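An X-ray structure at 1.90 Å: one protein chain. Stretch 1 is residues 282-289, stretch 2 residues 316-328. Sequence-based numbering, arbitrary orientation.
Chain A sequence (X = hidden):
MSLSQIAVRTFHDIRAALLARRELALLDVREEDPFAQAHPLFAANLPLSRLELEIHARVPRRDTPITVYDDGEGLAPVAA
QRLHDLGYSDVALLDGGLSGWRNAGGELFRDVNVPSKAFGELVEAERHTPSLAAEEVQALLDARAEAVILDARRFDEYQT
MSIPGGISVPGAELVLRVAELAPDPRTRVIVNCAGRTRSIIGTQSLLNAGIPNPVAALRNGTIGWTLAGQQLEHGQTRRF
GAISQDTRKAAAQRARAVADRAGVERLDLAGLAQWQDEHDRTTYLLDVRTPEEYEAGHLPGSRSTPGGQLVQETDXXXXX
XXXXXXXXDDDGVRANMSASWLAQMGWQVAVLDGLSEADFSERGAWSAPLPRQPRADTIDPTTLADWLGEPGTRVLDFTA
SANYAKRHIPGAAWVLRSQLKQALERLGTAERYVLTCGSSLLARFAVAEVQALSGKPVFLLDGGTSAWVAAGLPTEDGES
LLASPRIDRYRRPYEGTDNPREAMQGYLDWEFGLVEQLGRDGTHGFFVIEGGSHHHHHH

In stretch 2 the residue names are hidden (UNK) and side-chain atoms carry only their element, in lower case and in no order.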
# COMPACT_ATOMS: atom_id res chain seq x y z
N THR A 282 -10.93 10.62 -12.92
CA THR A 282 -10.12 10.66 -11.71
C THR A 282 -8.67 10.70 -12.17
O THR A 282 -8.24 9.83 -12.92
CB THR A 282 -10.32 9.40 -10.85
OG1 THR A 282 -11.68 9.34 -10.38
CG2 THR A 282 -9.38 9.42 -9.65
N THR A 283 -7.92 11.70 -11.72
CA THR A 283 -6.51 11.83 -12.10
C THR A 283 -5.63 11.90 -10.86
O THR A 283 -5.72 12.84 -10.08
CB THR A 283 -6.28 13.10 -12.95
OG1 THR A 283 -7.10 13.04 -14.13
CG2 THR A 283 -4.82 13.22 -13.36
N TYR A 284 -4.78 10.88 -10.68
CA TYR A 284 -3.87 10.83 -9.54
C TYR A 284 -2.51 11.37 -9.96
O TYR A 284 -1.91 10.87 -10.91
CB TYR A 284 -3.68 9.38 -9.08
CG TYR A 284 -4.92 8.64 -8.61
CD1 TYR A 284 -5.48 8.90 -7.36
CD2 TYR A 284 -5.49 7.64 -9.40
CE1 TYR A 284 -6.58 8.17 -6.90
CE2 TYR A 284 -6.59 6.91 -8.95
CZ TYR A 284 -7.13 7.18 -7.71
OH TYR A 284 -8.21 6.46 -7.27
N LEU A 285 -2.02 12.39 -9.26
CA LEU A 285 -0.70 12.97 -9.55
C LEU A 285 0.25 12.34 -8.54
O LEU A 285 0.19 12.63 -7.34
CB LEU A 285 -0.74 14.49 -9.36
CG LEU A 285 0.56 15.25 -9.63
CD1 LEU A 285 1.02 15.00 -11.06
CD2 LEU A 285 0.32 16.74 -9.39
N LEU A 286 1.15 11.48 -9.02
CA LEU A 286 2.06 10.74 -8.15
C LEU A 286 3.57 10.93 -8.39
O LEU A 286 4.04 10.84 -9.52
CB LEU A 286 1.73 9.25 -8.26
CG LEU A 286 0.23 8.92 -8.22
CD1 LEU A 286 0.03 7.46 -8.60
CD2 LEU A 286 -0.33 9.21 -6.84
N ASP A 287 4.31 11.15 -7.30
CA ASP A 287 5.77 11.35 -7.33
C ASP A 287 6.44 10.01 -6.98
O ASP A 287 6.33 9.54 -5.85
CB ASP A 287 6.15 12.41 -6.28
CG ASP A 287 7.59 12.89 -6.40
OD1 ASP A 287 8.50 12.05 -6.56
OD2 ASP A 287 7.81 14.11 -6.32
N VAL A 288 7.14 9.42 -7.95
CA VAL A 288 7.79 8.12 -7.74
C VAL A 288 9.22 8.12 -7.20
O VAL A 288 9.86 7.06 -7.13
CB VAL A 288 7.75 7.28 -9.05
CG1 VAL A 288 6.31 7.04 -9.47
CG2 VAL A 288 8.52 7.99 -10.16
N ARG A 289 9.73 9.28 -6.81
CA ARG A 289 11.08 9.37 -6.27
C ARG A 289 11.10 8.89 -4.82
O ARG A 289 10.07 8.48 -4.29
CB ARG A 289 11.58 10.82 -6.36
CG ARG A 289 11.53 11.41 -7.76
CD ARG A 289 11.85 12.90 -7.71
NE ARG A 289 10.89 13.61 -6.88
CZ ARG A 289 11.12 14.77 -6.29
NH1 ARG A 289 12.29 15.38 -6.44
NH2 ARG A 289 10.18 15.33 -5.54
N UNK A 316 -3.54 0.59 -3.10
CA UNK A 316 -3.56 1.40 -1.89
C UNK A 316 -3.66 2.88 -2.25
O UNK A 316 -4.07 3.70 -1.42
c UNK A 316 -2.94 -1.24 -0.48
c UNK A 316 -2.28 1.21 -1.07
n UNK A 316 -2.43 -2.15 0.41
c UNK A 316 -1.41 -1.61 1.05
n UNK A 316 -1.25 -0.37 0.61
c UNK A 316 -2.20 -0.11 -0.36
N UNK A 317 -3.29 3.22 -3.48
CA UNK A 317 -3.29 4.60 -3.96
C UNK A 317 -4.34 4.82 -5.05
O UNK A 317 -5.22 5.67 -4.92
c UNK A 317 -0.83 4.72 -3.44
c UNK A 317 -1.87 6.42 -4.97
c UNK A 317 -1.89 4.97 -4.51
N UNK A 318 -4.22 4.07 -6.14
CA UNK A 318 -5.16 4.17 -7.25
C UNK A 318 -6.23 3.11 -7.04
O UNK A 318 -6.23 2.06 -7.69
c UNK A 318 -4.43 3.94 -8.57
N UNK A 319 -7.16 3.40 -6.13
CA UNK A 319 -8.23 2.48 -5.79
C UNK A 319 -9.39 2.50 -6.78
O UNK A 319 -10.23 1.60 -6.79
o UNK A 319 -7.65 2.71 -3.46
c UNK A 319 -8.73 2.80 -4.38
N UNK A 320 -9.44 3.54 -7.62
CA UNK A 320 -10.48 3.64 -8.63
C UNK A 320 -9.95 2.97 -9.89
O UNK A 320 -9.13 3.54 -10.61
c UNK A 320 -11.82 5.18 -10.09
c UNK A 320 -10.82 5.11 -8.94
c UNK A 320 -11.39 5.79 -7.70
N UNK A 321 -10.42 1.75 -10.15
CA UNK A 321 -9.99 1.02 -11.34
C UNK A 321 -10.57 1.76 -12.54
O UNK A 321 -11.77 2.07 -12.57
c UNK A 321 -6.79 -2.53 -13.84
n UNK A 321 -6.49 -3.51 -14.69
c UNK A 321 -8.48 -1.40 -12.43
c UNK A 321 -10.01 -1.32 -12.41
n UNK A 321 -5.86 -1.67 -13.47
c UNK A 321 -10.52 -0.42 -11.29
n UNK A 321 -8.03 -2.43 -13.37
N UNK A 322 -9.73 2.06 -13.52
CA UNK A 322 -10.20 2.80 -14.69
C UNK A 322 -9.76 4.25 -14.63
O UNK A 322 -9.92 4.99 -15.60
N UNK A 323 -9.20 4.65 -13.49
CA UNK A 323 -8.72 6.02 -13.29
C UNK A 323 -7.48 6.31 -14.14
O UNK A 323 -6.96 5.42 -14.82
c UNK A 323 -8.39 6.27 -11.82
N UNK A 324 -7.01 7.55 -14.05
CA UNK A 324 -5.88 8.06 -14.80
C UNK A 324 -4.72 8.40 -13.85
O UNK A 324 -4.95 8.99 -12.80
n UNK A 324 -8.57 13.55 -17.13
c UNK A 324 -6.35 9.34 -15.51
c UNK A 324 -5.78 9.61 -16.85
n UNK A 324 -8.37 12.27 -19.02
c UNK A 324 -8.09 12.47 -17.74
c UNK A 324 -6.77 10.39 -17.72
n UNK A 324 -7.33 11.59 -17.09
N UNK A 325 -3.49 8.04 -14.23
CA UNK A 325 -2.31 8.32 -13.40
C UNK A 325 -1.28 9.19 -14.13
O UNK A 325 -1.00 8.99 -15.31
c UNK A 325 -3.62 5.76 -12.13
c UNK A 325 -2.20 6.17 -11.84
c UNK A 325 -1.32 4.94 -11.66
c UNK A 325 -1.62 7.02 -12.97
N UNK A 326 -0.70 10.16 -13.41
CA UNK A 326 0.33 11.03 -13.98
C UNK A 326 1.54 10.91 -13.06
O UNK A 326 1.47 11.23 -11.87
c UNK A 326 -0.13 12.50 -14.03
c UNK A 326 1.00 13.38 -14.55
c UNK A 326 -1.34 12.63 -14.93
N UNK A 327 2.67 10.45 -13.60
CA UNK A 327 3.86 10.25 -12.78
C UNK A 327 4.93 11.32 -12.88
O UNK A 327 5.26 11.80 -13.97
c UNK A 327 4.47 8.88 -13.09
c UNK A 327 3.52 7.68 -13.00
c UNK A 327 2.71 7.74 -11.70
c UNK A 327 4.34 6.39 -13.04
N UNK A 328 5.49 11.66 -11.72
CA UNK A 328 6.52 12.68 -11.59
C UNK A 328 7.88 12.16 -11.12
O UNK A 328 7.97 11.34 -10.21
c UNK A 328 7.18 14.84 -10.46
c UNK A 328 6.09 13.78 -10.58
c UNK A 328 4.77 14.40 -11.02

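Position 316 carries one carbon and then a five-membered ring of three carbons and two nitrogens, an imidazole out of reach of stretch 1; it is H316. At 317 a single carbon carries two more. This beta-branched group is V317, with CG1 3.7 Å from L286 CD2. Position 318 has one side-chain carbon, so it is A318; its CA lies over one face of the Y284 ring, 4.0 Å from the centroid, in a CH-pi contact. One carbon followed by one oxygen at 319 gives S319, whose side chain makes no close contact with stretch 1.

Position 320 again has one carbon bearing two, so it is V320; its CA-to-CB bond points toward stretch 1. Its backbone N donates a hydrogen bond to Y284 OH (3.2 Å), near the plane of the ring. Three carbons, a nitrogen, and a carbon with two further nitrogens at 321 spell R321, whose CA-to-CB bond points away from stretch 1; it makes no contact there. Position 322 has no side-chain atoms: G322, whose phi of 104° would jam a CB against the preceding carbonyl oxygen. It lies within a type II turn from V320 to position 323, where a lone carbon, CB, sits 3.4 Å from Y284 CE2; this is A323.

At 324 the chain of three carbons, a nitrogen and a carbon with two nitrogens returns. It is R324, and its NE donates to T283 OG1 at 3.3 Å, with a weak second bond from NH2 to the same oxygen. Position 325 has four carbons forked at the second, hence L325; its CD1 lies 3.8 Å from Y284 CD2, at the ring edge. The three-carbon fork at 326, branched at CB, is V326, with CG1 3.8 Å from L285 CD1. Four carbons forked at the second recur at 327: L327, whose CD2 meets L286 CB at 3.9 Å. Position 328 has one carbon carrying two, V328, and its CG2 packs 3.8 Å from L285 CD1.

The contact is a parallel pairing of strands 283-287 and 324-328. Backbone bonds alternate in direction, from R324 N to T282 O (2.8 Å) and Y284 N to R324 O (2.8 Å) through to V288 N and V328 O (3.1 Å), fixing the register. Successive side chains alternate between faces, and the register puts T283, L285 and D287 with R324, V326 and V328, and Y284 and L286 with L325 and L327. On that second face Y284 reaches beyond the strand, and its ring and hydroxyl engage the loop leading into it.

Stretch 2 316-328: HVASVRGARLVLV
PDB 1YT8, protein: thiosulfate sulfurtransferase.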